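Local coordinates for protein LbaCas13a H328A (C2c2) (Lachnospiraceae bacterium NK4A179, PDB 5WLH) that binds and probably processes CRISPR guide RNA and, as a type VI effector nuclease, probably cuts target-matched and bystander RNA, at residues N163-N168 and N205-P210; V518-E523 and L528-K533. One frame throughout, in Å; residues are numbered along the deposited sequence.

Interaction 1 (N163-N168 and N205-P210); sequences NRIKNN and NAFDLP
Lys166 reaches across to the end of helix 193-206, which closes in a Schellman motif: Leu209 N returns to Met204 O, Asp208 N bonds to Asn205 O, and Asp208 takes the positive phi (53°) of the C-prime residue. The polar part of the contact is gathered on one ammonium group. Lys166 NZ donates a hydrogen bond of 3.3 Å to Ala206 O, meeting it almost head-on along the C=O axis (177°). The same nitrogen lies 3.8 Å from Asp208 OD2 in a long salt bridge, the two side chains crossing at about a right angle. Lys166 carries CG between its backbone N and carbonyl carbon (chi1 78°), and a bend at chi3 turns the end of the chain toward these acceptors. A positive charge beside the carbonyl end of a helix is probably favoured by the helix dipole. Replacing Lys166 with a methionine would probably leave Ala206 O without this donor and Asp208 without this nearby positive charge. The apolar part lies alongside. Ile165, buried against Leu202 and Leu203, turns a methyl toward the Phe207 ring, while Ala206 packs on Ile162 of helix 158-166. Phe207, where the chain departs from the helix, also touches Val173; its CZ stands 4.4 Å from Ile165 CG2, which approaches the ring obliquely.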
ATOM      1  N   ASN A 163     -18.977 -45.977  17.165  1.00 39.79           N
ATOM      2  CA  ASN A 163     -19.972 -46.584  16.286  1.00 41.75           C
ATOM      3  C   ASN A 163     -20.331 -45.659  15.131  1.00 43.55           C
ATOM      4  O   ASN A 163     -20.428 -46.103  13.984  1.00 41.25           O
ATOM      5  CB  ASN A 163     -21.225 -46.953  17.082  1.00 37.83           C
ATOM      6  CG  ASN A 163     -20.996 -48.111  18.025  1.00 41.46           C
ATOM      7  OD1 ASN A 163     -20.067 -48.906  17.844  1.00 42.24           O
ATOM      8  ND2 ASN A 163     -21.843 -48.217  19.043  1.00 42.86           N
ATOM      9  N   ARG A 164     -20.537 -44.372  15.408  1.00 44.72           N
ATOM     10  CA  ARG A 164     -20.867 -43.452  14.327  1.00 45.30           C
ATOM     11  C   ARG A 164     -19.689 -43.285  13.372  1.00 46.61           C
ATOM     12  O   ARG A 164     -19.880 -43.174  12.154  1.00 47.91           O
ATOM     13  CB  ARG A 164     -21.308 -42.106  14.904  1.00 44.48           C
ATOM     14  CG  ARG A 164     -22.599 -42.167  15.711  1.00 50.75           C
ATOM     15  CD  ARG A 164     -23.775 -42.676  14.881  1.00 53.21           C
ATOM     16  NE  ARG A 164     -24.243 -41.674  13.926  1.00 57.19           N
ATOM     17  CZ  ARG A 164     -25.457 -41.125  13.936  1.00 60.29           C
ATOM     18  NH1 ARG A 164     -25.782 -40.219  13.020  1.00 59.40           N
ATOM     19  NH2 ARG A 164     -26.347 -41.477  14.860  1.00 61.70           N
ATOM     20  N   ILE A 165     -18.464 -43.310  13.903  1.00 44.58           N
ATOM     21  CA  ILE A 165     -17.275 -43.092  13.081  1.00 45.21           C
ATOM     22  C   ILE A 165     -17.043 -44.265  12.129  1.00 48.77           C
ATOM     23  O   ILE A 165     -16.666 -44.067  10.967  1.00 49.78           O
ATOM     24  CB  ILE A 165     -16.049 -42.838  13.981  1.00 44.29           C
ATOM     25  CG1 ILE A 165     -16.091 -41.418  14.549  1.00 43.53           C
ATOM     26  CG2 ILE A 165     -14.748 -43.057  13.223  1.00 48.84           C
ATOM     27  CD1 ILE A 165     -15.129 -41.212  15.707  1.00 44.08           C
ATOM     28  N   LYS A 166     -17.248 -45.493  12.592  1.00 51.28           N
ATOM     29  CA  LYS A 166     -16.978 -46.654  11.751  1.00 58.07           C
ATOM     30  C   LYS A 166     -18.219 -47.187  11.042  1.00 61.34           C
ATOM     31  O   LYS A 166     -18.115 -48.162  10.289  1.00 61.94           O
ATOM     32  CB  LYS A 166     -16.326 -47.770  12.578  1.00 62.12           C
ATOM     33  CG  LYS A 166     -17.280 -48.571  13.443  1.00 65.92           C
ATOM     34  CD  LYS A 166     -16.516 -49.518  14.365  1.00 68.71           C
ATOM     35  CE  LYS A 166     -15.738 -50.560  13.579  1.00 70.77           C
ATOM     36  NZ  LYS A 166     -14.827 -51.347  14.457  1.00 71.99           N
ATOM     37  N   ASN A 167     -19.379 -46.559  11.242  1.00 61.91           N
ATOM     38  CA  ASN A 167     -20.611 -47.061  10.639  1.00 61.78           C
ATOM     39  C   ASN A 167     -20.591 -46.962   9.116  1.00 62.11           C
ATOM     40  O   ASN A 167     -21.277 -47.737   8.441  1.00 63.44           O
ATOM     41  CB  ASN A 167     -21.812 -46.303  11.207  1.00 61.01           C
ATOM     42  CG  ASN A 167     -23.135 -46.939  10.831  1.00 63.46           C
ATOM     43  OD1 ASN A 167     -23.821 -46.473   9.919  1.00 64.48           O
ATOM     44  ND2 ASN A 167     -23.505 -48.006  11.532  1.00 62.36           N
ATOM     45  N   ASN A 168     -19.824 -46.028   8.555  1.00 59.18           N
ATOM     46  CA  ASN A 168     -19.712 -45.884   7.109  1.00 61.47           C
ATOM     47  C   ASN A 168     -18.346 -46.303   6.580  1.00 66.75           C
ATOM     48  O   ASN A 168     -18.060 -46.089   5.398  1.00 67.36           O
ATOM     49  CB  ASN A 168     -19.999 -44.442   6.685  1.00 58.56           C
ATOM     50  CG  ASN A 168     -21.372 -43.967   7.113  1.00 55.81           C
ATOM     51  OD1 ASN A 168     -22.222 -44.762   7.510  1.00 55.15           O
ATOM     52  ND2 ASN A 168     -21.593 -42.657   7.041  1.00 54.58           N
ATOM     53  N   ASN A 205      -8.842 -46.434  19.095  1.00 32.31           N
ATOM     54  CA  ASN A 205      -9.785 -47.357  19.711  1.00 33.42           C
ATOM     55  C   ASN A 205     -10.866 -47.776  18.721  1.00 39.60           C
ATOM     56  O   ASN A 205     -11.268 -48.946  18.686  1.00 39.59           O
ATOM     57  CB  ASN A 205     -10.416 -46.728  20.957  1.00 36.28           C
ATOM     58  CG  ASN A 205      -9.390 -46.449  22.064  1.00 45.12           C
ATOM     59  OD1 ASN A 205      -8.280 -46.983  22.041  1.00 46.56           O
ATOM     60  ND2 ASN A 205      -9.762 -45.600  23.030  1.00 42.87           N
ATOM     61  N   ALA A 206     -11.353 -46.832  17.907  1.00 36.86           N
ATOM     62  CA  ALA A 206     -12.404 -47.159  16.947  1.00 39.45           C
ATOM     63  C   ALA A 206     -11.944 -48.220  15.961  1.00 37.44           C
ATOM     64  O   ALA A 206     -12.719 -49.106  15.581  1.00 38.78           O
ATOM     65  CB  ALA A 206     -12.846 -45.907  16.192  1.00 37.03           C
ATOM     66  N   PHE A 207     -10.694 -48.142  15.522  1.00 35.20           N
ATOM     67  CA  PHE A 207     -10.185 -49.059  14.518  1.00 34.55           C
ATOM     68  C   PHE A 207      -9.362 -50.189  15.122  1.00 39.10           C
ATOM     69  O   PHE A 207      -8.608 -50.853  14.402  1.00 39.29           O
ATOM     70  CB  PHE A 207      -9.404 -48.274  13.469  1.00 34.18           C
ATOM     71  CG  PHE A 207     -10.288 -47.367  12.656  1.00 45.60           C
ATOM     72  CD1 PHE A 207     -11.218 -47.908  11.778  1.00 48.00           C
ATOM     73  CD2 PHE A 207     -10.234 -45.989  12.802  1.00 43.84           C
ATOM     74  CE1 PHE A 207     -12.050 -47.093  11.038  1.00 46.95           C
ATOM     75  CE2 PHE A 207     -11.065 -45.167  12.060  1.00 48.57           C
ATOM     76  CZ  PHE A 207     -11.976 -45.723  11.178  1.00 47.95           C
ATOM     77  N   ASP A 208      -9.522 -50.424  16.426  1.00 43.26           N
ATOM     78  CA  ASP A 208      -8.917 -51.555  17.140  1.00 49.53           C
ATOM     79  C   ASP A 208      -7.409 -51.636  16.914  1.00 45.92           C
ATOM     80  O   ASP A 208      -6.850 -52.705  16.660  1.00 46.07           O
ATOM     81  CB  ASP A 208      -9.602 -52.866  16.754  1.00 54.93           C
ATOM     82  CG  ASP A 208     -11.085 -52.853  17.057  1.00 62.60           C
ATOM     83  OD1 ASP A 208     -11.444 -52.627  18.232  1.00 65.31           O
ATOM     84  OD2 ASP A 208     -11.893 -53.064  16.123  1.00 67.37           O
ATOM     85  N   LEU A 209      -6.743 -50.478  17.013  1.00 37.87           N
ATOM     86  CA  LEU A 209      -5.296 -50.399  16.904  1.00 35.48           C
ATOM     87  C   LEU A 209      -4.712 -50.131  18.279  1.00 36.73           C
ATOM     88  O   LEU A 209      -5.201 -49.236  18.981  1.00 32.42           O
ATOM     89  CB  LEU A 209      -4.876 -49.292  15.921  1.00 38.15           C
ATOM     90  CG  LEU A 209      -5.465 -49.414  14.503  1.00 37.24           C
ATOM     91  CD1 LEU A 209      -5.066 -48.232  13.624  1.00 36.75           C
ATOM     92  CD2 LEU A 209      -5.047 -50.741  13.845  1.00 37.51           C
ATOM     93  N   PRO A 210      -3.714 -50.895  18.723  1.00 35.77           N
ATOM     94  CA  PRO A 210      -3.158 -50.655  20.058  1.00 33.32           C
ATOM     95  C   PRO A 210      -2.592 -49.250  20.152  1.00 31.32           C
ATOM     96  O   PRO A 210      -1.872 -48.788  19.263  1.00 33.00           O
ATOM     97  CB  PRO A 210      -2.066 -51.722  20.189  1.00 35.59           C
ATOM     98  CG  PRO A 210      -2.516 -52.812  19.275  1.00 34.81           C
ATOM     99  CD  PRO A 210      -3.125 -52.089  18.096  1.00 37.59           C
TER

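Interaction 2 (V518-E523 and L528-K533)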
ATOM      1  N   VAL A 518      19.666  21.085 -15.105  1.00 29.97           N
ATOM      2  CA  VAL A 518      20.822  21.216 -14.231  1.00 31.85           C
ATOM      3  C   VAL A 518      21.583  19.900 -14.163  1.00 35.74           C
ATOM      4  O   VAL A 518      21.049  18.818 -14.426  1.00 33.20           O
ATOM      5  CB  VAL A 518      20.441  21.677 -12.798  1.00 29.22           C
ATOM      6  CG1 VAL A 518      19.788  23.047 -12.825  1.00 33.94           C
ATOM      7  CG2 VAL A 518      19.535  20.633 -12.114  1.00 31.83           C
ATOM      8  N   GLU A 519      22.857  20.009 -13.809  1.00 37.78           N
ATOM      9  CA  GLU A 519      23.665  18.857 -13.441  1.00 36.34           C
ATOM     10  C   GLU A 519      24.061  19.062 -11.989  1.00 36.69           C
ATOM     11  O   GLU A 519      24.868  19.944 -11.674  1.00 34.40           O
ATOM     12  CB  GLU A 519      24.887  18.706 -14.351  1.00 42.67           C
ATOM     13  CG  GLU A 519      25.544  17.340 -14.256  1.00 54.05           C
ATOM     14  CD  GLU A 519      26.853  17.256 -15.024  1.00 65.32           C
ATOM     15  OE1 GLU A 519      26.955  17.882 -16.107  1.00 65.89           O
ATOM     16  OE2 GLU A 519      27.778  16.557 -14.543  1.00 68.79           O
ATOM     17  N   LEU A 520      23.443  18.294 -11.100  1.00 34.29           N
ATOM     18  CA  LEU A 520      23.741  18.408  -9.684  1.00 32.72           C
ATOM     19  C   LEU A 520      25.009  17.631  -9.362  1.00 35.76           C
ATOM     20  O   LEU A 520      25.492  16.828 -10.159  1.00 41.99           O
ATOM     21  CB  LEU A 520      22.559  17.894  -8.857  1.00 30.65           C
ATOM     22  CG  LEU A 520      21.226  18.525  -9.267  1.00 31.36           C
ATOM     23  CD1 LEU A 520      20.009  17.938  -8.533  1.00 27.48           C
ATOM     24  CD2 LEU A 520      21.305  20.044  -9.037  1.00 33.60           C
ATOM     25  N   ASP A 521      25.551  17.876  -8.182  1.00 40.11           N
ATOM     26  CA  ASP A 521      26.644  17.056  -7.672  1.00 41.68           C
ATOM     27  C   ASP A 521      26.236  16.470  -6.331  1.00 39.35           C
ATOM     28  O   ASP A 521      25.152  16.751  -5.811  1.00 36.32           O
ATOM     29  CB  ASP A 521      27.949  17.854  -7.558  1.00 41.11           C
ATOM     30  CG  ASP A 521      27.783  19.159  -6.803  1.00 45.43           C
ATOM     31  OD1 ASP A 521      26.994  19.210  -5.836  1.00 42.71           O
ATOM     32  OD2 ASP A 521      28.462  20.141  -7.178  1.00 44.48           O
ATOM     33  N   SER A 522      27.130  15.662  -5.758  1.00 34.21           N
ATOM     34  CA  SER A 522      26.789  14.958  -4.530  1.00 43.07           C
ATOM     35  C   SER A 522      26.567  15.916  -3.361  1.00 42.72           C
ATOM     36  O   SER A 522      25.795  15.599  -2.452  1.00 43.69           O
ATOM     37  CB  SER A 522      27.871  13.926  -4.193  1.00 49.19           C
ATOM     38  OG  SER A 522      29.112  14.537  -3.900  1.00 50.74           O
ATOM     39  N   GLU A 523      27.213  17.086  -3.362  1.00 40.12           N
ATOM     40  CA  GLU A 523      27.014  18.055  -2.286  1.00 41.55           C
ATOM     41  C   GLU A 523      25.812  18.963  -2.511  1.00 37.47           C
ATOM     42  O   GLU A 523      25.388  19.651  -1.573  1.00 37.69           O
ATOM     43  CB  GLU A 523      28.264  18.930  -2.093  1.00 50.02           C
ATOM     44  CG  GLU A 523      29.582  18.164  -2.029  1.00 56.16           C
ATOM     45  CD  GLU A 523      30.385  18.251  -3.325  1.00 63.88           C
ATOM     46  OE1 GLU A 523      30.091  17.490  -4.280  1.00 64.53           O
ATOM     47  OE2 GLU A 523      31.316  19.084  -3.386  1.00 66.17           O
ATOM     48  N   LEU A 528      15.478  21.087  -5.622  1.00 22.87           N
ATOM     49  CA  LEU A 528      14.564  22.047  -5.016  1.00 22.75           C
ATOM     50  C   LEU A 528      15.243  22.975  -4.020  1.00 24.87           C
ATOM     51  O   LEU A 528      14.682  24.016  -3.686  1.00 27.81           O
ATOM     52  CB  LEU A 528      13.426  21.324  -4.307  1.00 25.20           C
ATOM     53  CG  LEU A 528      12.525  20.546  -5.255  1.00 24.45           C
ATOM     54  CD1 LEU A 528      11.308  19.969  -4.477  1.00 23.58           C
ATOM     55  CD2 LEU A 528      12.076  21.427  -6.409  1.00 25.49           C
ATOM     56  N   LEU A 529      16.414  22.623  -3.530  1.00 27.49           N
ATOM     57  CA  LEU A 529      17.088  23.473  -2.564  1.00 26.69           C
ATOM     58  C   LEU A 529      18.117  24.393  -3.204  1.00 29.28           C
ATOM     59  O   LEU A 529      18.765  25.165  -2.484  1.00 31.42           O
ATOM     60  CB  LEU A 529      17.735  22.616  -1.473  1.00 26.93           C
ATOM     61  CG  LEU A 529      16.684  21.864  -0.642  1.00 26.70           C
ATOM     62  CD1 LEU A 529      17.333  21.192   0.535  1.00 31.09           C
ATOM     63  CD2 LEU A 529      15.534  22.814  -0.203  1.00 23.01           C
ATOM     64  N   LEU A 530      18.269  24.354  -4.527  1.00 27.99           N
ATOM     65  CA  LEU A 530      19.144  25.320  -5.184  1.00 29.78           C
ATOM     66  C   LEU A 530      18.589  26.724  -4.993  1.00 32.16           C
ATOM     67  O   LEU A 530      17.379  26.926  -4.880  1.00 31.91           O
ATOM     68  CB  LEU A 530      19.305  25.006  -6.673  1.00 26.90           C
ATOM     69  CG  LEU A 530      19.953  23.660  -7.042  1.00 25.00           C
ATOM     70  CD1 LEU A 530      20.214  23.580  -8.540  1.00 33.56           C
ATOM     71  CD2 LEU A 530      21.231  23.385  -6.246  1.00 27.43           C
ATOM     72  N   LYS A 531      19.491  27.696  -4.934  1.00 30.67           N
ATOM     73  CA  LYS A 531      19.150  29.060  -4.574  1.00 31.44           C
ATOM     74  C   LYS A 531      19.121  29.961  -5.802  1.00 30.05           C
ATOM     75  O   LYS A 531      19.770  29.671  -6.811  1.00 28.57           O
ATOM     76  CB  LYS A 531      20.155  29.591  -3.541  1.00 30.62           C
ATOM     77  CG  LYS A 531      20.075  28.871  -2.198  1.00 42.08           C
ATOM     78  CD  LYS A 531      18.819  29.265  -1.428  1.00 48.90           C
ATOM     79  CE  LYS A 531      18.526  28.296  -0.284  1.00 51.91           C
ATOM     80  NZ  LYS A 531      17.719  27.100  -0.711  1.00 53.74           N
ATOM     81  N   PRO A 532      18.369  31.066  -5.754  1.00 31.49           N
ATOM     82  CA  PRO A 532      18.201  31.901  -6.949  1.00 33.87           C
ATOM     83  C   PRO A 532      19.513  32.535  -7.398  1.00 33.83           C
ATOM     84  O   PRO A 532      20.495  32.599  -6.654  1.00 36.43           O
ATOM     85  CB  PRO A 532      17.198  32.972  -6.499  1.00 35.93           C
ATOM     86  CG  PRO A 532      16.552  32.420  -5.282  1.00 39.32           C
ATOM     87  CD  PRO A 532      17.586  31.577  -4.616  1.00 33.84           C
ATOM     88  N   LYS A 533      19.495  33.035  -8.638  1.00 28.22           N
ATOM     89  CA  LYS A 533      20.720  33.420  -9.336  1.00 30.72           C
ATOM     90  C   LYS A 533      21.504  34.520  -8.626  1.00 29.07           C
ATOM     91  O   LYS A 533      22.711  34.638  -8.854  1.00 32.59           O
ATOM     92  CB  LYS A 533      20.389  33.869 -10.754  1.00 34.02           C
ATOM     93  CG  LYS A 533      19.609  35.181 -10.821  1.00 34.86           C
ATOM     94  CD  LYS A 533      19.190  35.473 -12.247  1.00 36.26           C
ATOM     95  CE  LYS A 533      18.583  36.866 -12.384  1.00 37.76           C
ATOM     96  NZ  LYS A 533      18.128  37.109 -13.786  1.00 42.00           N
TER
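Leu520 and Leu530 form a small, purely apolar contact within the long irregular connection between helix 486-517 and helix 559-564, where two arms separated by four residues come together. Three side chains carry it, and they bury only 90 Å² between the two segments. Leu530 supplies one methyl, CD1, to both partners: it meets Leu520 CD2 at 3.7 Å, close to van der Waals contact, and Val518 CG1 more loosely at 4.3 Å. In both leucines CG lies beside the backbone N and anti to the carbonyl carbon (chi1 -51° in Leu520, -62° in Leu530), which, with the extended chi2, helps bring the branched ends together; the side chains cross obliquely. The backbones stay well apart, 9.4 Å between Leu520 CA and Leu530 CA. On the flanks, Lys531 NZ folds back to Leu529 O at 2.8 Å, from above the carbonyl plane, and Lys596 of helix 588-602 donates to Leu530 O. Backbone bonds join Glu519 to Phe552 and Lys531 to Asn547 and Ile549, fastening both arms to a later part of the connection. Methyl contacts impose little direction, so the placing of the arms probably depends more on these polar bonds, while the leucines and Val518 contribute burial of apolar surface.

From the N terminus, the chain first reaches interaction 1, which joins helix 158-166 to the end of helix 193-206 and closes a loop of 36 intervening residues, largely helical. It is complete long before the chain leaves helix 486-517 and makes interaction 2, a much shorter closure with four residues between its arms. The two are in series, neither nested nor crossed. The centres of interaction 1 and interaction 2 lie about 82 Å apart, on opposite sides of the chain's centre, and the two do not touch. Together they illustrate two scales of closure: residues 163-168 and 205-210 tie helix to helix, whereas 518-523 and 528-533 draw together two arms of one interhelical connection beside helix 588-602.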